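Local coordinates for protein lectin (Colocasia esculenta, PDB 5T1X) that probably binds mannose-type glycans, as a GNA-related lectin whose chain folds into three antiparallel sheets of the beta-prism II type, at residues Asn7-Gly12 with Tyr88-Arg93; Gly12-Gly17 with Phe57-His62; Leu21-His26 with Leu92-Phe97; Lys63-Ile68 with Ile76-Ser81. All blocks are in the same frame, centred on the assembly; numbering follows the deposited sequence. Where two conformers were deposited one is given.

Interaction 1. Residues Asn7-Gly12 with Tyr88-Arg93; sequences NLLFSG and YVLILR
Val-89 lays its CG2 methyl over one face of the Phe-10 ring, 3.9 Å from the ring centroid and shifted toward the CD1-CE1 rim, a CH-pi contact between side chains that lie side by side. CG2 is anti to the Val-89 backbone N, while CG1 takes the position between N and the carbonyl carbon (chi1 65°). The pair belongs to an antiparallel ribbon of strands 8-10 and 89-92, part of one sheet of the beta-prism II fold. Further along the same face, Leu-8 CD2 rests alongside Ile-91 CG1 at 3.9 Å. On the other face Leu-9 and Leu-90, a hydrogen-bonded pair, meet through their CB atoms, and Leu-58 packs on Leu-9 there. Val-86 and Pro-89 of the neighbouring chain pack on Leu-8 and Phe-10, so the Phe-10 face lies against the second subunit. Backbone bonds run outward from here: Leu-90 N reaches Leu-9 O at 2.8 Å, nearly straight, and Leu-92 N reaches Asn-7 O at 3.0 Å. At the Asn-7 end a water accepts from Asn-7 ND2 and donates to Leu-92 O, while Asn-7 OD1 bonds to Asn-4 of the neighbouring chain. At the other end Ser-11 N binds Tyr-88 O. Ser-11 OG, which also bonds with Asn-61 O, accepts the N-H of Tyr-88 at 3.0 Å.

Interaction 2. Residues Gly12-Gly17 with Phe57-His62; sequences GQVLYG and FLRLNH
Val-14 and Arg-59 cross obliquely on one face of an antiparallel pairing in the beta-prism II fold, with Val-14 CG1 4.0 Å from Arg-59 CG. The arginine chain is extended from CG to NE, its CG anti to the backbone N (chi1 -175°), and it runs past Val-14 to Gly-12, whose CA touches the guanidinium at 3.9 Å from Arg-59 NE. A water in the guanidinium plane takes the N-H of Arg-59 NE at 2.8 Å and donates to Gly-12 O. Tyr-16 and Phe-57 share this face differently: their CB atoms come to 3.8 Å, and both rings then lead away from the opposite segment, each CG being set between its own N and carbonyl carbon. Leu-15 and Leu-58 turn to the other, buried face and meet more loosely, CD1 to CD2 at 4.4 Å; Leu-9 and Met-30 pack on both of them. The same two residues exchange backbone bonds, Leu-58 N to Leu-15 O being the shorter at 2.8 Å. Beyond them a second water donates to Gln-13 O and accepts from Leu-60 N at 2.8 Å, until Gly-12 N returns to Leu-60 O directly at 2.9 Å. Between the Gly-12 and Leu-15 bonds, water thus takes the place of a direct one: strand 14-16 is weakly bonded, paired directly at Leu-15 and Leu-58, while the water on Arg-59 NE ties the preceding Gly-12.

Interaction 3. Residues Leu21-His26 with Leu92-Phe97; sequences LTAKNH and LRDDGF
Gly-96 sits on the ring of His-26, its CA 3.4 Å above the plane and over the centre, a CH-pi contact. On the opposite face Asn-25 OD1 lies 3.6 Å up, toward the rim, so the imidazole is sandwiched. At the edge and in plane is Asp-94 O, which takes a weak, bent bond from His-26 NE2 at 3.0 Å. Lys-24 grips the same oxygen with NZ at 2.9 Å, coming from above the carbonyl plane; its chain bends at chi3 (66°) and crosses the Asp-94 side chain at about a right angle. Next to this polar cluster Leu-92 CD2 rests against two carbonyl oxygens, 3.5 Å from Leu-21 O and 3.6 Å from His-26 O, and Ala-23 CB touches Leu-92 O. The neighbouring chain reaches this loop too, its Tyr-5 OH bonding to Asp-94 N. Two tight turns are docked here, type II' from Ala-23 to His-26 and type I from Arg-93 to Gly-96, hairpin bends of two different sheets of the beta-prism II fold.

Interaction 4. Residues Lys63-Ile68 with Ile76-Ser81; sequences KGELII and IWSSNS
Ser-79 OG takes the N-H of Leu-66 at 3.0 Å, almost straight, and donates to Ser-81 OG at 2.7 Å. Ser-81 OG in turn donates to Gly-64 O at 2.6 Å, so two hydroxyls relay from the backbone of one segment back to it. OG of Ser-79 is put there by chi1 of 58°, between its own N and carbonyl carbon. A separate bond runs from Ser-78 OG, which gives its proton to the anti lone pair of Glu-65 OE2 at 2.6 Å and accepts Asn-80 N, an ST turn that bends the chain just after the strand. Glu-65 reaches across with an extended chain. Ser-79 N also bonds to Leu-66 O, beside which Trp-77 sets CZ3, 4.0 Å from Leu-66 CD2. Farther along, Ile-76 and Trp-77 both face Ile-68, a classic beta bulge: Ile-68 O accepts Ile-76 N at 2.8 Å and, weakly, Trp-77 N. Ile-68 CD1 packs against Trp-77 CB and its CG2 against Ile-76 CB. The contact forms a beta hairpin in which strand 75-78 is outermost in its sheet within the chain and strand 66-69 pairs inward with 57-60; Ile-100 of strand 98-107 packs on Leu-66, and Phe-101 of the neighbouring chain on Trp-77.

From the N terminus, interaction 1 opens first and closes a long loop by returning at 88-93. Interaction 2 starts at its far end, sharing Gly-12, and closes at 57-62; the hairpin of interaction 4 follows in series, so both lie within the span of interaction 1. Interaction 3 begins at 21-26, inside the span of interaction 2, and ends beyond it at 92-97: the two cross, and interaction 4 is enclosed by interaction 3. Interactions 1 and 3 share Leu-92 and Arg-93. Interactions 2 and 4 build one sheet through neighbouring strands 57-60 and 66-69; interaction 1 pairs two strands inside the sheet of 8-10, 89-92 and 98-107, and interaction 3 ties the end of that sheet to the sheet of 19-23.

Interaction 1. Residues Asn7-Gly12 with Tyr88-Arg93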
loop_
_atom_site.group_PDB
_atom_site.type_symbol
_atom_site.label_atom_id
_atom_site.label_comp_id
_atom_site.label_asym_id
_atom_site.label_seq_id
_atom_site.Cartn_x
_atom_site.Cartn_y
_atom_site.Cartn_z
ATOM N N ASN B 7 3.760 -3.934 7.155
ATOM C CA ASN B 7 3.116 -4.499 5.960
ATOM C C ASN B 7 3.392 -3.719 4.660
ATOM O O ASN B 7 2.770 -4.028 3.643
ATOM C CB ASN B 7 1.596 -4.575 6.188
ATOM C CG ASN B 7 0.948 -3.222 6.417
ATOM O OD1 ASN B 7 1.587 -2.256 6.873
ATOM N ND2 ASN B 7 -0.341 -3.114 6.118
ATOM N N LEU B 8 4.300 -2.717 4.688
ATOM C CA LEU B 8 4.572 -1.895 3.503
ATOM C C LEU B 8 6.034 -1.840 3.135
ATOM O O LEU B 8 6.897 -1.889 4.010
ATOM C CB LEU B 8 4.126 -0.434 3.756
ATOM C CG LEU B 8 2.750 -0.170 4.375
ATOM C CD1 LEU B 8 2.612 1.297 4.727
ATOM C CD2 LEU B 8 1.618 -0.597 3.443
ATOM N N LEU B 9 6.305 -1.624 1.844
ATOM C CA LEU B 9 7.637 -1.372 1.320
ATOM C C LEU B 9 7.511 -0.283 0.263
ATOM O O LEU B 9 6.964 -0.531 -0.807
ATOM C CB LEU B 9 8.319 -2.648 0.769
ATOM C CG LEU B 9 9.839 -2.521 0.576
ATOM C CD1 LEU B 9 10.560 -2.567 1.902
ATOM C CD2 LEU B 9 10.370 -3.606 -0.333
ATOM N N PHE B 10 7.931 0.943 0.601
ATOM C CA PHE B 10 7.856 2.059 -0.332
ATOM C C PHE B 10 9.073 2.052 -1.240
ATOM O O PHE B 10 10.114 1.477 -0.873
ATOM C CB PHE B 10 7.770 3.399 0.423
ATOM C CG PHE B 10 6.492 3.583 1.193
ATOM C CD1 PHE B 10 5.339 4.037 0.560
ATOM C CD2 PHE B 10 6.432 3.295 2.556
ATOM C CE1 PHE B 10 4.146 4.202 1.275
ATOM C CE2 PHE B 10 5.238 3.457 3.268
ATOM C CZ PHE B 10 4.102 3.905 2.622
ATOM N N SER B 11 8.954 2.687 -2.421
ATOM C CA SER B 11 10.077 2.861 -3.347
ATOM C C SER B 11 11.312 3.367 -2.591
ATOM O O SER B 11 11.210 4.330 -1.819
ATOM C CB SER B 11 9.712 3.876 -4.433
ATOM O OG SER B 11 8.699 3.378 -5.292
ATOM N N GLY B 12 12.444 2.711 -2.801
ATOM C CA GLY B 12 13.688 3.115 -2.152
ATOM C C GLY B 12 14.017 2.319 -0.905
ATOM O O GLY B 12 15.189 2.209 -0.558
ATOM N N TYR B 88 5.952 4.490 -5.517
ATOM C CA TYR B 88 5.248 3.194 -5.498
ATOM C C TYR B 88 5.250 2.588 -4.107
ATOM O O TYR B 88 6.058 2.970 -3.259
ATOM C CB TYR B 88 5.894 2.210 -6.505
ATOM C CG TYR B 88 5.607 2.585 -7.947
ATOM C CD1 TYR B 88 4.636 1.915 -8.679
ATOM C CD2 TYR B 88 6.243 3.670 -8.548
ATOM C CE1 TYR B 88 4.335 2.285 -9.994
ATOM C CE2 TYR B 88 5.927 4.070 -9.852
ATOM C CZ TYR B 88 4.981 3.364 -10.573
ATOM O OH TYR B 88 4.648 3.761 -11.849
ATOM N N VAL B 89 4.332 1.638 -3.865
ATOM C CA VAL B 89 4.286 0.938 -2.591
ATOM C C VAL B 89 3.962 -0.531 -2.849
ATOM O O VAL B 89 3.116 -0.841 -3.682
ATOM C CB VAL B 89 3.300 1.590 -1.572
ATOM C CG1 VAL B 89 1.850 1.507 -2.054
ATOM C CG2 VAL B 89 3.442 0.975 -0.172
ATOM N N LEU B 90 4.671 -1.417 -2.159
ATOM C CA LEU B 90 4.390 -2.848 -2.154
ATOM C C LEU B 90 3.658 -3.106 -0.860
ATOM O O LEU B 90 4.183 -2.760 0.206
ATOM C CB LEU B 90 5.706 -3.663 -2.232
ATOM C CG LEU B 90 5.599 -5.173 -1.949
ATOM C CD1 LEU B 90 4.911 -5.920 -3.075
ATOM C CD2 LEU B 90 6.988 -5.770 -1.730
ATOM N N ILE B 91 2.436 -3.659 -0.936
ATOM C CA ILE B 91 1.661 -3.946 0.258
ATOM C C ILE B 91 1.500 -5.445 0.419
ATOM O O ILE B 91 0.994 -6.101 -0.488
ATOM C CB ILE B 91 0.258 -3.260 0.251
ATOM C CG1 ILE B 91 0.345 -1.733 -0.057
ATOM C CG2 ILE B 91 -0.490 -3.524 1.585
ATOM C CD1 ILE B 91 -1.018 -1.037 -0.205
ATOM N N LEU B 92 1.867 -5.969 1.596
ATOM C CA LEU B 92 1.538 -7.343 1.948
ATOM C C LEU B 92 0.171 -7.209 2.579
ATOM O O LEU B 92 0.055 -6.750 3.723
ATOM C CB LEU B 92 2.578 -8.007 2.878
ATOM C CG LEU B 92 2.227 -9.451 3.319
ATOM C CD1 LEU B 92 2.175 -10.418 2.134
ATOM C CD2 LEU B 92 3.176 -9.943 4.404
ATOM N N ARG B 93 -0.866 -7.453 1.786
ATOM C CA ARG B 93 -2.246 -7.230 2.202
ATOM C C ARG B 93 -2.722 -8.198 3.267
ATOM O O ARG B 93 -2.196 -9.305 3.395
ATOM C CB ARG B 93 -3.167 -7.313 0.976
ATOM C CG ARG B 93 -2.812 -6.177 0.024
ATOM C CD ARG B 93 -3.621 -6.059 -1.243
ATOM N NE ARG B 93 -4.517 -7.055 -1.553
ATOM C CZ ARG B 93 -5.323 -7.151 -2.658
ATOM N NH1 ARG B 93 -5.288 -6.230 -3.603
ATOM N NH2 ARG B 93 -6.144 -8.182 -2.787
HETATM O O HOH W 1 -1.648 -5.583 5.476
#

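Interaction 2. Residues Gly12-Gly17 with Phe57-His62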
loop_
_atom_site.group_PDB
_atom_site.type_symbol
_atom_site.label_atom_id
_atom_site.label_comp_id
_atom_site.label_asym_id
_atom_site.label_seq_id
_atom_site.Cartn_x
_atom_site.Cartn_y
_atom_site.Cartn_z
ATOM N N GLY B 12 12.444 2.711 -2.801
ATOM C CA GLY B 12 13.688 3.115 -2.152
ATOM C C GLY B 12 14.017 2.319 -0.905
ATOM O O GLY B 12 15.189 2.209 -0.558
ATOM N N GLN B 13 13.011 1.727 -0.222
ATOM C CA GLN B 13 13.330 0.928 0.966
ATOM C C GLN B 13 13.982 -0.395 0.540
ATOM O O GLN B 13 13.749 -0.875 -0.571
ATOM C CB GLN B 13 12.087 0.667 1.828
ATOM C CG GLN B 13 11.503 1.948 2.415
ATOM C CD GLN B 13 10.423 1.659 3.420
ATOM O OE1 GLN B 13 9.327 1.199 3.082
ATOM N NE2 GLN B 13 10.696 1.978 4.675
ATOM N N VAL B 14 14.848 -0.946 1.385
ATOM C CA VAL B 14 15.493 -2.220 1.050
ATOM C C VAL B 14 15.255 -3.248 2.155
ATOM O O VAL B 14 15.227 -2.893 3.344
ATOM C CB VAL B 14 17.014 -2.086 0.738
ATOM C CG1 VAL B 14 17.288 -1.023 -0.330
ATOM C CG2 VAL B 14 17.839 -1.830 1.988
ATOM N N LEU B 15 15.083 -4.517 1.753
ATOM C CA LEU B 15 14.991 -5.674 2.650
ATOM C C LEU B 15 16.109 -6.647 2.282
ATOM O O LEU B 15 16.377 -6.863 1.103
ATOM C CB LEU B 15 13.627 -6.389 2.577
ATOM C CG LEU B 15 12.370 -5.648 3.056
ATOM C CD1 LEU B 15 11.145 -6.547 2.892
ATOM C CD2 LEU B 15 12.493 -5.177 4.496
ATOM N N TYR B 16 16.751 -7.246 3.278
ATOM C CA TYR B 16 17.841 -8.212 3.064
ATOM C C TYR B 16 18.037 -8.994 4.341
ATOM O O TYR B 16 17.508 -8.600 5.386
ATOM C CB TYR B 16 19.156 -7.479 2.669
ATOM C CG TYR B 16 19.669 -6.530 3.734
ATOM C CD1 TYR B 16 20.589 -6.955 4.692
ATOM C CD2 TYR B 16 19.205 -5.218 3.811
ATOM C CE1 TYR B 16 21.028 -6.098 5.702
ATOM C CE2 TYR B 16 19.626 -4.358 4.825
ATOM C CZ TYR B 16 20.540 -4.805 5.767
ATOM O OH TYR B 16 20.965 -3.969 6.767
ATOM N N GLY B 17 18.832 -10.060 4.270
ATOM C CA GLY B 17 19.215 -10.841 5.449
ATOM C C GLY B 17 18.075 -11.259 6.354
ATOM O O GLY B 17 18.147 -11.093 7.577
ATOM N N PHE B 57 19.582 -8.359 -1.878
ATOM C CA PHE B 57 18.631 -7.447 -1.276
ATOM C C PHE B 57 17.495 -7.221 -2.243
ATOM O O PHE B 57 17.673 -7.364 -3.455
ATOM C CB PHE B 57 19.308 -6.125 -0.889
ATOM C CG PHE B 57 19.862 -5.308 -2.035
ATOM C CD1 PHE B 57 19.089 -4.323 -2.647
ATOM C CD2 PHE B 57 21.161 -5.504 -2.486
ATOM C CE1 PHE B 57 19.602 -3.567 -3.700
ATOM C CE2 PHE B 57 21.677 -4.737 -3.535
ATOM C CZ PHE B 57 20.895 -3.773 -4.130
ATOM N N LEU B 58 16.357 -6.803 -1.701
ATOM C CA LEU B 58 15.139 -6.491 -2.436
ATOM C C LEU B 58 14.919 -4.990 -2.416
ATOM O O LEU B 58 15.009 -4.372 -1.358
ATOM C CB LEU B 58 13.957 -7.202 -1.757
ATOM C CG LEU B 58 12.595 -7.014 -2.410
ATOM C CD1 LEU B 58 12.443 -7.932 -3.615
ATOM C CD2 LEU B 58 11.478 -7.303 -1.426
ATOM N N ARG B 59 14.572 -4.406 -3.560
ATOM C CA ARG B 59 14.297 -2.972 -3.598
ATOM C C ARG B 59 13.252 -2.662 -4.653
ATOM O O ARG B 59 13.370 -3.126 -5.779
ATOM C CB ARG B 59 15.582 -2.175 -3.880
ATOM C CG ARG B 59 15.410 -0.645 -3.826
ATOM C CD ARG B 59 16.702 0.051 -4.221
ATOM N NE ARG B 59 16.576 1.512 -4.238
ATOM C CZ ARG B 59 16.176 2.230 -5.289
ATOM N NH1 ARG B 59 15.831 1.628 -6.422
ATOM N NH2 ARG B 59 16.126 3.551 -5.218
ATOM N N LEU B 60 12.235 -1.875 -4.278
ATOM C CA LEU B 60 11.220 -1.398 -5.205
ATOM C C LEU B 60 11.699 -0.054 -5.741
ATOM O O LEU B 60 12.059 0.823 -4.940
ATOM C CB LEU B 60 9.881 -1.269 -4.470
ATOM C CG LEU B 60 8.698 -0.678 -5.253
ATOM C CD1 LEU B 60 8.346 -1.521 -6.510
ATOM C CD2 LEU B 60 7.509 -0.515 -4.334
ATOM N N ASN B 61 11.720 0.126 -7.073
ATOM C CA ASN B 61 12.209 1.396 -7.604
ATOM C C ASN B 61 11.061 2.415 -7.816
ATOM O O ASN B 61 9.921 2.175 -7.395
ATOM C CB ASN B 61 13.043 1.197 -8.879
ATOM C CG ASN B 61 12.288 0.810 -10.125
ATOM O OD1 ASN B 61 11.054 0.866 -10.194
ATOM N ND2 ASN B 61 13.030 0.440 -11.157
ATOM N N HIS B 62 11.377 3.549 -8.449
ATOM C CA HIS B 62 10.425 4.629 -8.663
ATOM C C HIS B 62 9.739 4.527 -10.027
ATOM O O HIS B 62 9.239 5.521 -10.556
ATOM C CB HIS B 62 11.119 5.976 -8.462
ATOM C CG HIS B 62 11.414 6.238 -7.018
ATOM N ND1 HIS B 62 12.501 5.645 -6.383
ATOM C CD2 HIS B 62 10.719 6.958 -6.112
ATOM C CE1 HIS B 62 12.440 6.045 -5.121
ATOM N NE2 HIS B 62 11.397 6.852 -4.915
HETATM O O HOH W 2 17.286 2.938 -1.964
HETATM O O HOH W 3 11.545 -0.691 -1.816
#

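Interaction 3. Residues Leu21-His26 with Leu92-Phe97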
loop_
_atom_site.group_PDB
_atom_site.type_symbol
_atom_site.label_atom_id
_atom_site.label_comp_id
_atom_site.label_asym_id
_atom_site.label_seq_id
_atom_site.Cartn_x
_atom_site.Cartn_y
_atom_site.Cartn_z
ATOM N N LEU B 21 8.248 -8.300 5.466
ATOM C CA LEU B 21 6.950 -7.679 5.674
ATOM C C LEU B 21 6.091 -8.696 6.390
ATOM O O LEU B 21 6.241 -9.905 6.157
ATOM C CB LEU B 21 6.270 -7.233 4.360
ATOM C CG LEU B 21 7.062 -6.335 3.412
ATOM C CD1 LEU B 21 6.185 -5.873 2.284
ATOM C CD2 LEU B 21 7.662 -5.130 4.146
ATOM N N THR B 22 5.222 -8.231 7.292
ATOM C CA THR B 22 4.317 -9.103 8.038
ATOM C C THR B 22 2.929 -8.484 8.053
ATOM O O THR B 22 2.796 -7.262 8.138
ATOM C CB THR B 22 4.814 -9.363 9.479
ATOM O OG1 THR B 22 4.942 -8.117 10.173
ATOM C CG2 THR B 22 6.153 -10.104 9.529
ATOM N N ALA B 23 1.898 -9.329 7.945
ATOM C CA ALA B 23 0.486 -8.923 8.024
ATOM C C ALA B 23 -0.311 -10.118 8.471
ATOM O O ALA B 23 -0.310 -11.132 7.774
ATOM C CB ALA B 23 -0.022 -8.402 6.686
ATOM N N LYS B 24 -0.956 -10.032 9.653
ATOM C CA LYS B 24 -1.705 -11.154 10.223
ATOM C C LYS B 24 -0.732 -12.346 10.330
ATOM O O LYS B 24 0.353 -12.162 10.894
ATOM C CB LYS B 24 -2.989 -11.459 9.413
ATOM C CG LYS B 24 -4.054 -10.354 9.554
ATOM C CD LYS B 24 -5.103 -10.357 8.436
ATOM C CE LYS B 24 -5.986 -11.579 8.417
ATOM N NZ LYS B 24 -6.838 -11.630 7.199
ATOM N N ASN B 25 -1.061 -13.503 9.726
ATOM C CA ASN B 25 -0.204 -14.692 9.709
ATOM C C ASN B 25 0.683 -14.752 8.440
ATOM O O ASN B 25 1.470 -15.693 8.294
ATOM C CB ASN B 25 -1.043 -15.975 9.842
ATOM C CG ASN B 25 -2.330 -16.073 9.035
ATOM O OD1 ASN B 25 -2.720 -15.182 8.263
ATOM N ND2 ASN B 25 -3.050 -17.171 9.240
ATOM N N HIS B 26 0.575 -13.756 7.536
ATOM C CA HIS B 26 1.372 -13.721 6.298
ATOM C C HIS B 26 2.725 -13.044 6.500
ATOM O O HIS B 26 2.834 -12.096 7.276
ATOM C CB HIS B 26 0.630 -12.969 5.169
ATOM C CG HIS B 26 -0.827 -13.302 5.050
ATOM N ND1 HIS B 26 -1.251 -14.582 4.743
ATOM C CD2 HIS B 26 -1.911 -12.502 5.193
ATOM C CE1 HIS B 26 -2.574 -14.532 4.724
ATOM N NE2 HIS B 26 -3.020 -13.301 4.981
ATOM N N LEU B 92 1.867 -5.969 1.596
ATOM C CA LEU B 92 1.538 -7.343 1.948
ATOM C C LEU B 92 0.171 -7.209 2.579
ATOM O O LEU B 92 0.055 -6.750 3.723
ATOM C CB LEU B 92 2.578 -8.007 2.878
ATOM C CG LEU B 92 2.227 -9.451 3.319
ATOM C CD1 LEU B 92 2.175 -10.418 2.134
ATOM C CD2 LEU B 92 3.176 -9.943 4.404
ATOM N N ARG B 93 -0.866 -7.453 1.786
ATOM C CA ARG B 93 -2.246 -7.230 2.202
ATOM C C ARG B 93 -2.722 -8.198 3.267
ATOM O O ARG B 93 -2.196 -9.305 3.395
ATOM C CB ARG B 93 -3.167 -7.313 0.976
ATOM C CG ARG B 93 -2.812 -6.177 0.024
ATOM C CD ARG B 93 -3.621 -6.059 -1.243
ATOM N NE ARG B 93 -4.517 -7.055 -1.553
ATOM C CZ ARG B 93 -5.323 -7.151 -2.658
ATOM N NH1 ARG B 93 -5.288 -6.230 -3.603
ATOM N NH2 ARG B 93 -6.144 -8.182 -2.787
ATOM N N ASP B 94 -3.778 -7.806 3.981
ATOM C CA ASP B 94 -4.386 -8.656 4.994
ATOM C C ASP B 94 -4.894 -9.970 4.394
ATOM O O ASP B 94 -4.955 -10.971 5.105
ATOM C CB ASP B 94 -5.565 -7.924 5.654
ATOM C CG ASP B 94 -5.207 -6.742 6.531
ATOM O OD1 ASP B 94 -4.001 -6.514 6.771
ATOM O OD2 ASP B 94 -6.131 -6.047 6.976
ATOM N N ASP B 95 -5.245 -9.968 3.085
ATOM C CA ASP B 95 -5.767 -11.163 2.414
ATOM C C ASP B 95 -4.642 -12.057 1.823
ATOM O O ASP B 95 -4.952 -13.031 1.153
ATOM C CB ASP B 95 -6.822 -10.796 1.343
ATOM C CG ASP B 95 -6.354 -9.900 0.208
ATOM O OD1 ASP B 95 -5.145 -9.609 0.141
ATOM O OD2 ASP B 95 -7.187 -9.557 -0.657
ATOM N N GLY B 96 -3.372 -11.751 2.108
ATOM C CA GLY B 96 -2.251 -12.590 1.688
ATOM C C GLY B 96 -1.578 -12.240 0.377
ATOM O O GLY B 96 -0.445 -12.668 0.139
ATOM N N PHE B 97 -2.268 -11.492 -0.490
ATOM C CA PHE B 97 -1.677 -11.038 -1.749
ATOM C C PHE B 97 -0.606 -9.987 -1.474
ATOM O O PHE B 97 -0.763 -9.201 -0.545
ATOM C CB PHE B 97 -2.751 -10.410 -2.652
ATOM C CG PHE B 97 -3.778 -11.365 -3.211
ATOM C CD1 PHE B 97 -3.536 -12.055 -4.394
ATOM C CD2 PHE B 97 -4.990 -11.563 -2.568
ATOM C CE1 PHE B 97 -4.488 -12.932 -4.915
ATOM C CE2 PHE B 97 -5.946 -12.437 -3.097
ATOM C CZ PHE B 97 -5.689 -13.110 -4.265
#

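Interaction 4. Residues Lys63-Ile68 with Ile76-Ser81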
loop_
_atom_site.group_PDB
_atom_site.type_symbol
_atom_site.label_atom_id
_atom_site.label_comp_id
_atom_site.label_asym_id
_atom_site.label_seq_id
_atom_site.Cartn_x
_atom_site.Cartn_y
_atom_site.Cartn_z
ATOM N N LYS B 63 9.639 3.299 -10.546
ATOM C CA LYS B 63 8.934 2.980 -11.792
ATOM C C LYS B 63 8.080 1.725 -11.572
ATOM O O LYS B 63 7.553 1.174 -12.521
ATOM C CB LYS B 63 9.912 2.769 -12.970
ATOM C CG LYS B 63 10.647 4.030 -13.414
ATOM C CD LYS B 63 11.946 3.683 -14.125
ATOM C CE LYS B 63 12.773 4.902 -14.452
ATOM N NZ LYS B 63 13.999 4.541 -15.215
ATOM N N GLY B 64 7.967 1.272 -10.327
ATOM C CA GLY B 64 7.145 0.108 -10.013
ATOM C C GLY B 64 7.754 -1.249 -10.248
ATOM O O GLY B 64 7.032 -2.244 -10.199
ATOM N N GLU B 65 9.082 -1.309 -10.470
ATOM C CA GLU B 65 9.805 -2.568 -10.662
ATOM C C GLU B 65 10.430 -3.009 -9.343
ATOM O O GLU B 65 11.161 -2.248 -8.699
ATOM C CB GLU B 65 10.863 -2.443 -11.781
ATOM C CG GLU B 65 11.398 -3.779 -12.296
ATOM C CD GLU B 65 12.601 -3.714 -13.226
ATOM O OE1 GLU B 65 12.952 -2.602 -13.681
ATOM O OE2 GLU B 65 13.181 -4.783 -13.523
ATOM N N LEU B 66 10.106 -4.239 -8.941
ATOM C CA LEU B 66 10.617 -4.860 -7.707
ATOM C C LEU B 66 11.740 -5.795 -8.107
ATOM O O LEU B 66 11.525 -6.678 -8.937
ATOM C CB LEU B 66 9.472 -5.608 -7.008
ATOM C CG LEU B 66 9.787 -6.207 -5.633
ATOM C CD1 LEU B 66 9.996 -5.122 -4.568
ATOM C CD2 LEU B 66 8.672 -7.161 -5.197
ATOM N N ILE B 67 12.949 -5.555 -7.596
ATOM C CA ILE B 67 14.123 -6.326 -8.026
ATOM C C ILE B 67 14.876 -6.928 -6.850
ATOM O O ILE B 67 14.982 -6.304 -5.793
ATOM C CB ILE B 67 15.068 -5.380 -8.841
ATOM C CG1 ILE B 67 14.348 -4.763 -10.067
ATOM C CG2 ILE B 67 16.348 -6.111 -9.304
ATOM C CD1 ILE B 67 14.935 -3.434 -10.527
ATOM N N ILE B 68 15.427 -8.135 -7.064
ATOM C CA ILE B 68 16.391 -8.775 -6.166
ATOM C C ILE B 68 17.730 -8.595 -6.848
ATOM O O ILE B 68 17.900 -9.038 -7.994
ATOM C CB ILE B 68 16.120 -10.283 -5.863
ATOM C CG1 ILE B 68 14.744 -10.513 -5.243
ATOM C CG2 ILE B 68 17.263 -10.887 -4.999
ATOM C CD1 ILE B 68 14.424 -12.042 -5.115
ATOM N N ILE B 76 18.986 -10.781 -9.932
ATOM C CA ILE B 76 18.668 -12.168 -9.613
ATOM C C ILE B 76 17.207 -12.470 -9.994
ATOM O O ILE B 76 16.885 -13.581 -10.429
ATOM C CB ILE B 76 18.946 -12.417 -8.101
ATOM C CG1 ILE B 76 20.440 -12.192 -7.751
ATOM C CG2 ILE B 76 18.428 -13.772 -7.631
ATOM C CD1 ILE B 76 21.503 -12.935 -8.659
ATOM N N TRP B 77 16.321 -11.484 -9.802
ATOM C CA TRP B 77 14.893 -11.613 -10.076
ATOM C C TRP B 77 14.295 -10.235 -10.247
ATOM O O TRP B 77 14.753 -9.276 -9.626
ATOM C CB TRP B 77 14.185 -12.358 -8.910
ATOM C CG TRP B 77 12.698 -12.540 -9.072
ATOM C CD1 TRP B 77 12.054 -13.607 -9.627
ATOM C CD2 TRP B 77 11.674 -11.657 -8.591
ATOM N NE1 TRP B 77 10.688 -13.415 -9.575
ATOM C CE2 TRP B 77 10.430 -12.226 -8.940
ATOM C CE3 TRP B 77 11.690 -10.412 -7.935
ATOM C CZ2 TRP B 77 9.208 -11.604 -8.638
ATOM C CZ3 TRP B 77 10.481 -9.799 -7.636
ATOM C CH2 TRP B 77 9.261 -10.395 -7.979
ATOM N N SER B 78 13.265 -10.136 -11.083
ATOM C CA SER B 78 12.505 -8.910 -11.249
ATOM C C SER B 78 11.038 -9.228 -11.414
ATOM O O SER B 78 10.687 -10.250 -12.030
ATOM C CB SER B 78 12.986 -8.113 -12.457
ATOM O OG SER B 78 12.121 -7.001 -12.629
ATOM N N SER B 79 10.176 -8.319 -10.927
ATOM C CA SER B 79 8.722 -8.419 -11.121
ATOM C C SER B 79 8.375 -8.171 -12.586
ATOM O O SER B 79 7.291 -8.535 -13.040
ATOM C CB SER B 79 7.993 -7.405 -10.243
ATOM O OG SER B 79 8.421 -6.080 -10.538
ATOM N N ASN B 80 9.299 -7.515 -13.318
ATOM C CA ASN B 80 9.142 -7.107 -14.719
ATOM C C ASN B 80 7.947 -6.163 -14.916
ATOM O O ASN B 80 7.433 -6.045 -16.030
ATOM C CB ASN B 80 9.078 -8.298 -15.661
ATOM C CG ASN B 80 10.388 -9.040 -15.689
ATOM O OD1 ASN B 80 10.440 -10.242 -15.439
ATOM N ND2 ASN B 80 11.487 -8.325 -15.946
ATOM N N SER B 81 7.555 -5.449 -13.841
ATOM C CA SER B 81 6.520 -4.411 -13.894
ATOM C C SER B 81 7.241 -3.092 -14.075
ATOM O O SER B 81 8.327 -2.896 -13.530
ATOM C CB SER B 81 5.650 -4.416 -12.635
ATOM O OG SER B 81 6.423 -4.492 -11.445
#